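Local coordinates for protein thiosulfate reductase (Thermus thermophilus, PDB 2VPZ) that probably reduces sulfur compounds such as polysulfide or thiosulfate, as a molybdopterin oxidoreductase that carries molybdenum, two pterin guanosine dinucleotides and a [4Fe-4S] cluster, at residues P194-W197 with E198-R201; Y270-L273 with Y274-Y278; K290-V293 with K294-P298. All coordinates share one frame; numbering follows the deposited sequence.

All three contacts are local, made by residues a few positions apart. Contact 1 is buried, and it turns the chain just before strand 202-206 with a carboxylate-amide pair and backbone bonds, two of them weak. Contacts 2 and 3 lie at the surface, about 15 Å apart between centres. Contact 2 bridges the gap from helix 257-270 to helix 276-282 with a salt bridge; contact 3 leads from helix 287-292 to helix 298-305 with an aromatic pair. Both involve helix 257-270, which 270-273 ends and on which Val-293 packs. They touch: Tyr-270 OH lies 3.1 Å from Lys-290 O, a probable hydrogen bond. Contact 1 stands apart, its nearest atoms about 11 Å from contact 2.

Contact 1: residues P194-W197 with E198-R201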
loop_
_atom_site.group_PDB
_atom_site.type_symbol
_atom_site.label_atom_id
_atom_site.label_comp_id
_atom_site.label_asym_id
_atom_site.label_seq_id
_atom_site.Cartn_x
_atom_site.Cartn_y
_atom_site.Cartn_z
ATOM N N PRO A 194 33.017 19.298 10.378
ATOM C CA PRO A 194 32.209 20.530 10.461
ATOM C C PRO A 194 31.070 20.894 9.478
ATOM O O PRO A 194 31.010 22.033 9.004
ATOM C CB PRO A 194 33.268 21.634 10.545
ATOM C CG PRO A 194 34.327 21.142 9.592
ATOM C CD PRO A 194 34.377 19.617 9.919
ATOM N N ILE A 195 30.191 19.937 9.188
ATOM C CA ILE A 195 29.068 20.131 8.259
ATOM C C ILE A 195 27.797 20.529 9.024
ATOM O O ILE A 195 27.428 19.905 10.020
ATOM C CB ILE A 195 28.754 18.825 7.423
ATOM C CG1 ILE A 195 30.002 18.403 6.644
ATOM C CG2 ILE A 195 27.549 19.044 6.475
ATOM C CD1 ILE A 195 31.060 17.655 7.479
ATOM N N ASP A 196 27.161 21.599 8.545
ATOM C CA ASP A 196 25.930 22.144 9.125
ATOM C C ASP A 196 24.797 21.381 8.424
ATOM O O ASP A 196 24.089 21.933 7.579
ATOM C CB ASP A 196 25.853 23.635 8.809
ATOM C CG ASP A 196 24.695 24.328 9.500
ATOM O OD1 ASP A 196 24.079 25.222 8.877
ATOM O OD2 ASP A 196 24.425 23.972 10.667
ATOM N N TRP A 197 24.629 20.111 8.768
ATOM C CA TRP A 197 23.613 19.269 8.137
ATOM C C TRP A 197 22.168 19.740 8.253
ATOM O O TRP A 197 21.360 19.587 7.329
ATOM C CB TRP A 197 23.648 17.834 8.682
ATOM C CG TRP A 197 24.932 17.075 8.535
ATOM C CD1 TRP A 197 25.963 16.985 9.444
ATOM C CD2 TRP A 197 25.289 16.201 7.449
ATOM N NE1 TRP A 197 26.924 16.118 8.977
ATOM C CE2 TRP A 197 26.537 15.620 7.761
ATOM C CE3 TRP A 197 24.665 15.851 6.241
ATOM C CZ2 TRP A 197 27.183 14.704 6.904
ATOM C CZ3 TRP A 197 25.296 14.945 5.376
ATOM C CH2 TRP A 197 26.550 14.383 5.719
ATOM N N GLU A 198 21.834 20.306 9.402
ATOM C CA GLU A 198 20.478 20.742 9.695
ATOM C C GLU A 198 19.924 21.871 8.819
ATOM O O GLU A 198 18.705 22.013 8.674
ATOM C CB GLU A 198 20.377 21.067 11.177
ATOM C CG GLU A 198 21.333 22.158 11.587
ATOM C CD GLU A 198 20.995 22.739 12.949
ATOM O OE1 GLU A 198 21.202 23.950 13.146
ATOM O OE2 GLU A 198 20.514 21.950 13.790
ATOM N N ASN A 199 20.800 22.690 8.243
ATOM C CA ASN A 199 20.370 23.757 7.336
ATOM C C ASN A 199 20.648 23.416 5.856
ATOM O O ASN A 199 20.230 24.151 4.963
ATOM C CB ASN A 199 20.995 25.117 7.690
ATOM C CG ASN A 199 20.564 25.641 9.050
ATOM O OD1 ASN A 199 19.370 25.682 9.360
ATOM N ND2 ASN A 199 21.536 26.039 9.878
ATOM N N ALA A 200 21.349 22.309 5.596
ATOM C CA ALA A 200 21.656 21.872 4.215
ATOM C C ALA A 200 20.356 21.561 3.411
ATOM O O ALA A 200 19.386 21.022 3.957
ATOM C CB ALA A 200 22.613 20.676 4.225
ATOM N N ARG A 201 20.355 21.867 2.111
ATOM C CA ARG A 201 19.161 21.728 1.244
ATOM C C ARG A 201 19.270 20.781 0.066
ATOM O O ARG A 201 18.273 20.343 -0.538
ATOM C CB ARG A 201 18.797 23.097 0.705
ATOM C CG ARG A 201 18.067 23.973 1.682
ATOM C CD ARG A 201 16.611 23.538 1.751
ATOM N NE ARG A 201 16.283 22.690 2.898
ATOM C CZ ARG A 201 15.140 22.036 3.071
ATOM N NH1 ARG A 201 14.187 22.125 2.155
ATOM N NH2 ARG A 201 14.953 21.291 4.156
#
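Asp-196 and Asn-199 join side chains across a tight backbone reversal in the loop that leads into strand 202-206, built of an inverse gamma turn centred on Asp-196 followed by a type I beta turn from Trp-197 to Ala-200. Asn-199 ND2 donates to Asp-196 OD1 at 2.9 Å, nearly straight at 158°. The bond uses the syn lone pair of OD1, and the oxygen lies close to the amide plane, although the carboxylate is twisted 62° from that plane. With CG anti to the backbone N (chi1 -173°), the Asp-196 carboxylate swings forward over the following residues and can reach the asparagine three positions on. A weak hydrogen bond from Gly-361 N gives OD1 a second donor.

The backbone adds further bonds. Ala-200 N donates to Trp-197 O at 3.2 Å, the donor standing well above the carbonyl plane, and this bond closes the beta turn. Asp-196 O receives two weaker bonds, from Asn-199 N and from Ala-200 N, each 3.4 Å long, so the one carbonyl is shared by two amides.

Glu-198 places its chain beside the aspartate, its CG 3.7 Å from Asp-196 OD2. The two carboxylates come near each other, with Glu-198 OE1 4.1 Å from Asp-196 OD2; the long, weak ion pairs that both make with Lys-498 may ease the gathering of like charge. Trp-197 points its CB away from 198-201, and its indole touches Asp-221 and Phe-222 of helix 216-227, while Ile-195 CG2 rests over one indole face, toward its rim. The methyl of Ala-200 points back toward the first half of the reversal, its CB 3.5 Å from Trp-197 O.

Contact 2: residues Y270-L273 with Y274-Y278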
loop_
_atom_site.group_PDB
_atom_site.type_symbol
_atom_site.label_atom_id
_atom_site.label_comp_id
_atom_site.label_asym_id
_atom_site.label_seq_id
_atom_site.Cartn_x
_atom_site.Cartn_y
_atom_site.Cartn_z
ATOM N N TYR A 270 31.834 28.607 -16.165
ATOM C CA TYR A 270 31.407 28.954 -17.531
ATOM C C TYR A 270 29.929 29.259 -17.817
ATOM O O TYR A 270 29.605 29.898 -18.813
ATOM C CB TYR A 270 31.933 27.939 -18.555
ATOM C CG TYR A 270 33.406 28.098 -18.869
ATOM C CD1 TYR A 270 34.373 27.859 -17.887
ATOM C CD2 TYR A 270 33.842 28.512 -20.137
ATOM C CE1 TYR A 270 35.742 28.027 -18.143
ATOM C CE2 TYR A 270 35.213 28.685 -20.411
ATOM C CZ TYR A 270 36.158 28.441 -19.407
ATOM O OH TYR A 270 37.501 28.607 -19.649
ATOM N N GLU A 271 29.021 28.764 -16.979
ATOM C CA GLU A 271 27.622 29.078 -17.180
ATOM C C GLU A 271 27.296 30.236 -16.260
ATOM O O GLU A 271 26.148 30.685 -16.161
ATOM C CB GLU A 271 26.693 27.903 -16.931
ATOM C CG GLU A 271 26.478 27.007 -18.131
ATOM C CD GLU A 271 25.374 26.003 -17.898
ATOM O OE1 GLU A 271 24.593 26.232 -16.950
ATOM O OE2 GLU A 271 25.283 25.009 -18.647
ATOM N N ASP A 272 28.320 30.685 -15.557
ATOM C CA ASP A 272 28.215 31.840 -14.676
ATOM C C ASP A 272 27.208 31.647 -13.524
ATOM O O ASP A 272 26.368 32.521 -13.279
ATOM C CB ASP A 272 27.824 33.030 -15.558
ATOM C CG ASP A 272 27.968 34.381 -14.872
ATOM O OD1 ASP A 272 29.043 34.618 -14.281
ATOM O OD2 ASP A 272 27.013 35.178 -14.957
ATOM N N LEU A 273 27.302 30.520 -12.820
ATOM C CA LEU A 273 26.388 30.190 -11.714
ATOM C C LEU A 273 27.007 30.369 -10.323
ATOM O O LEU A 273 26.293 30.333 -9.314
ATOM C CB LEU A 273 25.883 28.727 -11.859
ATOM C CG LEU A 273 25.191 28.377 -13.198
ATOM C CD1 LEU A 273 24.980 26.858 -13.355
ATOM C CD2 LEU A 273 23.850 29.130 -13.316
ATOM N N TYR A 274 28.309 30.614 -10.259
ATOM C CA TYR A 274 28.990 30.734 -8.976
ATOM C C TYR A 274 28.723 31.978 -8.150
ATOM O O TYR A 274 28.196 32.972 -8.656
ATOM C CB TYR A 274 30.511 30.502 -9.141
ATOM C CG TYR A 274 31.283 31.611 -9.836
ATOM C CD1 TYR A 274 32.239 32.369 -9.143
ATOM C CD2 TYR A 274 31.072 31.899 -11.191
ATOM C CE1 TYR A 274 32.973 33.390 -9.780
ATOM C CE2 TYR A 274 31.796 32.917 -11.847
ATOM C CZ TYR A 274 32.747 33.661 -11.134
ATOM O OH TYR A 274 33.462 34.655 -11.770
ATOM N N ASP A 275 29.064 31.911 -6.865
ATOM C CA ASP A 275 28.886 33.030 -5.934
ATOM C C ASP A 275 30.011 34.053 -6.147
ATOM O O ASP A 275 31.128 33.920 -5.605
ATOM C CB ASP A 275 28.871 32.555 -4.485
ATOM C CG ASP A 275 28.630 33.692 -3.502
ATOM O OD1 ASP A 275 29.201 34.783 -3.710
ATOM O OD2 ASP A 275 27.881 33.480 -2.523
ATOM N N LYS A 276 29.686 35.092 -6.913
ATOM C CA LYS A 276 30.608 36.149 -7.280
ATOM C C LYS A 276 31.253 36.924 -6.120
ATOM O O LYS A 276 32.483 37.059 -6.039
ATOM C CB LYS A 276 29.944 37.091 -8.310
ATOM C CG LYS A 276 29.216 36.349 -9.452
ATOM C CD LYS A 276 29.063 37.162 -10.741
ATOM C CE LYS A 276 30.234 36.953 -11.713
ATOM N NZ LYS A 276 29.869 37.314 -13.132
ATOM N N GLU A 277 30.429 37.407 -5.203
ATOM C CA GLU A 277 30.924 38.132 -4.030
ATOM C C GLU A 277 31.901 37.310 -3.200
ATOM O O GLU A 277 32.988 37.770 -2.839
ATOM C CB GLU A 277 29.811 38.495 -3.094
ATOM C CG GLU A 277 28.709 39.342 -3.583
ATOM C CD GLU A 277 27.918 39.879 -2.407
ATOM O OE1 GLU A 277 28.581 40.210 -1.395
ATOM O OE2 GLU A 277 26.672 39.953 -2.499
ATOM N N TYR A 278 31.444 36.120 -2.838
ATOM C CA TYR A 278 32.218 35.227 -1.995
ATOM C C TYR A 278 33.643 35.056 -2.562
ATOM O O TYR A 278 34.615 35.205 -1.821
ATOM C CB TYR A 278 31.526 33.853 -1.771
ATOM C CG TYR A 278 32.122 33.005 -0.627
ATOM C CD1 TYR A 278 31.552 32.977 0.664
ATOM C CD2 TYR A 278 33.268 32.243 -0.845
ATOM C CE1 TYR A 278 32.133 32.193 1.708
ATOM C CE2 TYR A 278 33.851 31.469 0.175
ATOM C CZ TYR A 278 33.287 31.440 1.452
ATOM O OH TYR A 278 33.872 30.662 2.430
#
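Asp-272 and Lys-276 form the charged link of this surface connection between helix 257-270 and helix 276-282. Lys-276 NZ lies 3.0 Å from Asp-272 OD1, a hydrogen-bonded salt bridge that uses the syn lone pair of the oxygen. The second oxygen is more distant, with Asp-272 OD2 4.0 Å from Lys-276 NZ, so the ammonium group sits at one end of the carboxylate and does not straddle both oxygens. The two side chains meet at about a right angle. The lysine reaches back because its chain bends sharply at CG-CD (chi3 91°), which carries CE to within 3.7 Å of Asp-272 OD1.

A backbone motif closes one helix and a side-chain cap starts the next. Asp-272, with positive phi, ends the preceding helix in a Schellman motif. Asp-275 is the N-cap of the next helix: its OD1 accepts from Tyr-278 N at 2.8 Å and 161°, the amide approaching from above the carboxylate plane.

The aromatic ring and the leucine lie beside these polar links. Tyr-274 stands next to the salt bridge, its CE2 4.0 Å from Asp-272 OD1, and the backbone N of Leu-273 lies at the ring edge near its plane. Phe-286 meets the same ring at a shallow angle of about 20°. Leu-273 points its CB away from 274-278 and packs on Arg-317 and Ala-320 of helix 309-320.

The two aspartates thus differ in their partners. Asp-275 places negative charge by the start of a helix, where the exposed amides and the helix dipole would probably stabilise it, whereas Asp-272 probably balances the charge of a lysine at the protein surface and ties the end of one helix to the first turn of the next.

Contact 3: residues K290-V293 with K294-P298; sequences KAHV and KDFTP
His-292 and Phe-296 bring their rings together in an offset edge-to-face pair, with centroids 5.7 Å apart and planes at 66°. The edge of the phenylalanine is turned toward the face of the imidazole, and its CE1 is the atom that touches, 4.0 Å from both ND1 and CE1 of His-292. The same Phe-296 CE1 lies 3.3 Å from His-292 O, so one corner of the ring meets both the side chain and the carbonyl of the histidine. On the neighbouring corner, Phe-296 CD1 packs against Val-293 CG2 at 3.9 Å, with the methyl at the ring edge in its plane.

The His-292 torsion and the direction of the Phe-296 CB bring the rings together. His-292 holds CG anti to its N (chi1 -175°), which swings the imidazole round toward the residues that follow. Phe-296 already points its CB back at the helix. Behind these side chains the backbone bond across the turn is weak: Lys-294 N donates to Ala-291 O at 3.5 Å, and Lys-294 CB rests 3.4 Å from that same Ala-291 O.

Farther out, other parts of the fold touch both rings. Pro-604 and Pro-606 touch His-292, while the Phe-296 ring also meets that of Trp-300. Val-293, which is buried, packs on Ile-265 of helix 257-270, and its carbonyl accepts from His-266 ND1.

Phe-296 is the centre of an inverse gamma turn, and Thr-297 then caps the next helix, its OG1 bonded to Glu-299 N. The whole is a short connection between two consecutive helices: helix 287-292 gives way at Val-293, an aromatic pair spans the bend, and a threonine N-cap opens helix 298-305.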
loop_
_atom_site.group_PDB
_atom_site.type_symbol
_atom_site.label_atom_id
_atom_site.label_comp_id
_atom_site.label_asym_id
_atom_site.label_seq_id
_atom_site.Cartn_x
_atom_site.Cartn_y
_atom_site.Cartn_z
ATOM N N LYS A 290 39.825 29.116 -13.701
ATOM C CA LYS A 290 38.928 29.271 -14.856
ATOM C C LYS A 290 39.606 28.841 -16.171
ATOM O O LYS A 290 39.018 28.107 -16.976
ATOM C CB LYS A 290 38.407 30.718 -14.986
ATOM C CG LYS A 290 37.611 31.031 -16.259
ATOM C CD LYS A 290 37.265 32.519 -16.318
ATOM C CE LYS A 290 36.768 32.965 -17.697
ATOM N NZ LYS A 290 35.415 33.613 -17.664
ATOM N N ALA A 291 40.841 29.293 -16.375
ATOM C CA ALA A 291 41.651 28.965 -17.565
ATOM C C ALA A 291 42.094 27.473 -17.623
ATOM O O ALA A 291 42.118 26.862 -18.699
ATOM C CB ALA A 291 42.885 29.915 -17.663
ATOM N N HIS A 292 42.442 26.908 -16.469
ATOM C CA HIS A 292 42.836 25.487 -16.301
ATOM C C HIS A 292 41.713 24.560 -16.783
ATOM O O HIS A 292 41.919 23.595 -17.524
ATOM C CB HIS A 292 43.067 25.150 -14.775
ATOM C CG HIS A 292 43.584 23.775 -14.478
ATOM N ND1 HIS A 292 42.818 22.784 -13.928
ATOM C CD2 HIS A 292 44.808 23.253 -14.619
ATOM C CE1 HIS A 292 43.549 21.706 -13.750
ATOM N NE2 HIS A 292 44.769 21.968 -14.166
ATOM N N VAL A 293 40.509 24.890 -16.347
ATOM C CA VAL A 293 39.287 24.144 -16.584
ATOM C C VAL A 293 38.512 24.394 -17.905
ATOM O O VAL A 293 37.364 23.944 -18.077
ATOM C CB VAL A 293 38.354 24.396 -15.337
ATOM C CG1 VAL A 293 36.935 24.760 -15.775
ATOM C CG2 VAL A 293 38.395 23.192 -14.386
ATOM N N LYS A 294 39.158 25.077 -18.843
ATOM C CA LYS A 294 38.573 25.450 -20.136
ATOM C C LYS A 294 37.960 24.322 -21.016
ATOM O O LYS A 294 36.806 24.407 -21.472
ATOM C CB LYS A 294 39.607 26.241 -20.965
ATOM C CG LYS A 294 39.111 26.793 -22.305
ATOM C CD LYS A 294 40.253 26.959 -23.312
ATOM C CE LYS A 294 39.942 28.029 -24.368
ATOM N NZ LYS A 294 38.716 27.723 -25.180
ATOM N N ASP A 295 38.735 23.264 -21.230
ATOM C CA ASP A 295 38.344 22.104 -22.036
ATOM C C ASP A 295 37.665 20.937 -21.277
ATOM O O ASP A 295 37.153 20.004 -21.909
ATOM C CB ASP A 295 39.566 21.556 -22.818
ATOM C CG ASP A 295 40.142 22.552 -23.846
ATOM O OD1 ASP A 295 39.427 22.885 -24.818
ATOM O OD2 ASP A 295 41.311 22.976 -23.666
ATOM N N PHE A 296 37.664 20.959 -19.946
ATOM C CA PHE A 296 37.018 19.886 -19.172
ATOM C C PHE A 296 35.500 20.116 -19.144
ATOM O O PHE A 296 34.940 20.637 -18.177
ATOM C CB PHE A 296 37.568 19.810 -17.740
ATOM C CG PHE A 296 39.072 19.703 -17.662
ATOM C CD1 PHE A 296 39.796 20.517 -16.778
ATOM C CD2 PHE A 296 39.767 18.804 -18.472
ATOM C CE1 PHE A 296 41.199 20.439 -16.697
ATOM C CE2 PHE A 296 41.177 18.708 -18.411
ATOM C CZ PHE A 296 41.895 19.534 -17.519
ATOM N N THR A 297 34.837 19.717 -20.216
ATOM C CA THR A 297 33.395 19.880 -20.400
ATOM C C THR A 297 32.543 18.639 -20.066
ATOM O O THR A 297 33.087 17.525 -19.949
ATOM C CB THR A 297 33.105 20.268 -21.901
ATOM O OG1 THR A 297 31.807 19.835 -22.293
ATOM C CG2 THR A 297 34.170 19.637 -22.830
ATOM N N PRO A 298 31.213 18.823 -19.805
ATOM C CA PRO A 298 30.383 17.652 -19.503
ATOM C C PRO A 298 30.517 16.551 -20.618
ATOM O O PRO A 298 30.262 15.378 -20.354
ATOM C CB PRO A 298 28.973 18.225 -19.448
ATOM C CG PRO A 298 29.168 19.618 -18.853
ATOM C CD PRO A 298 30.593 20.049 -19.267
#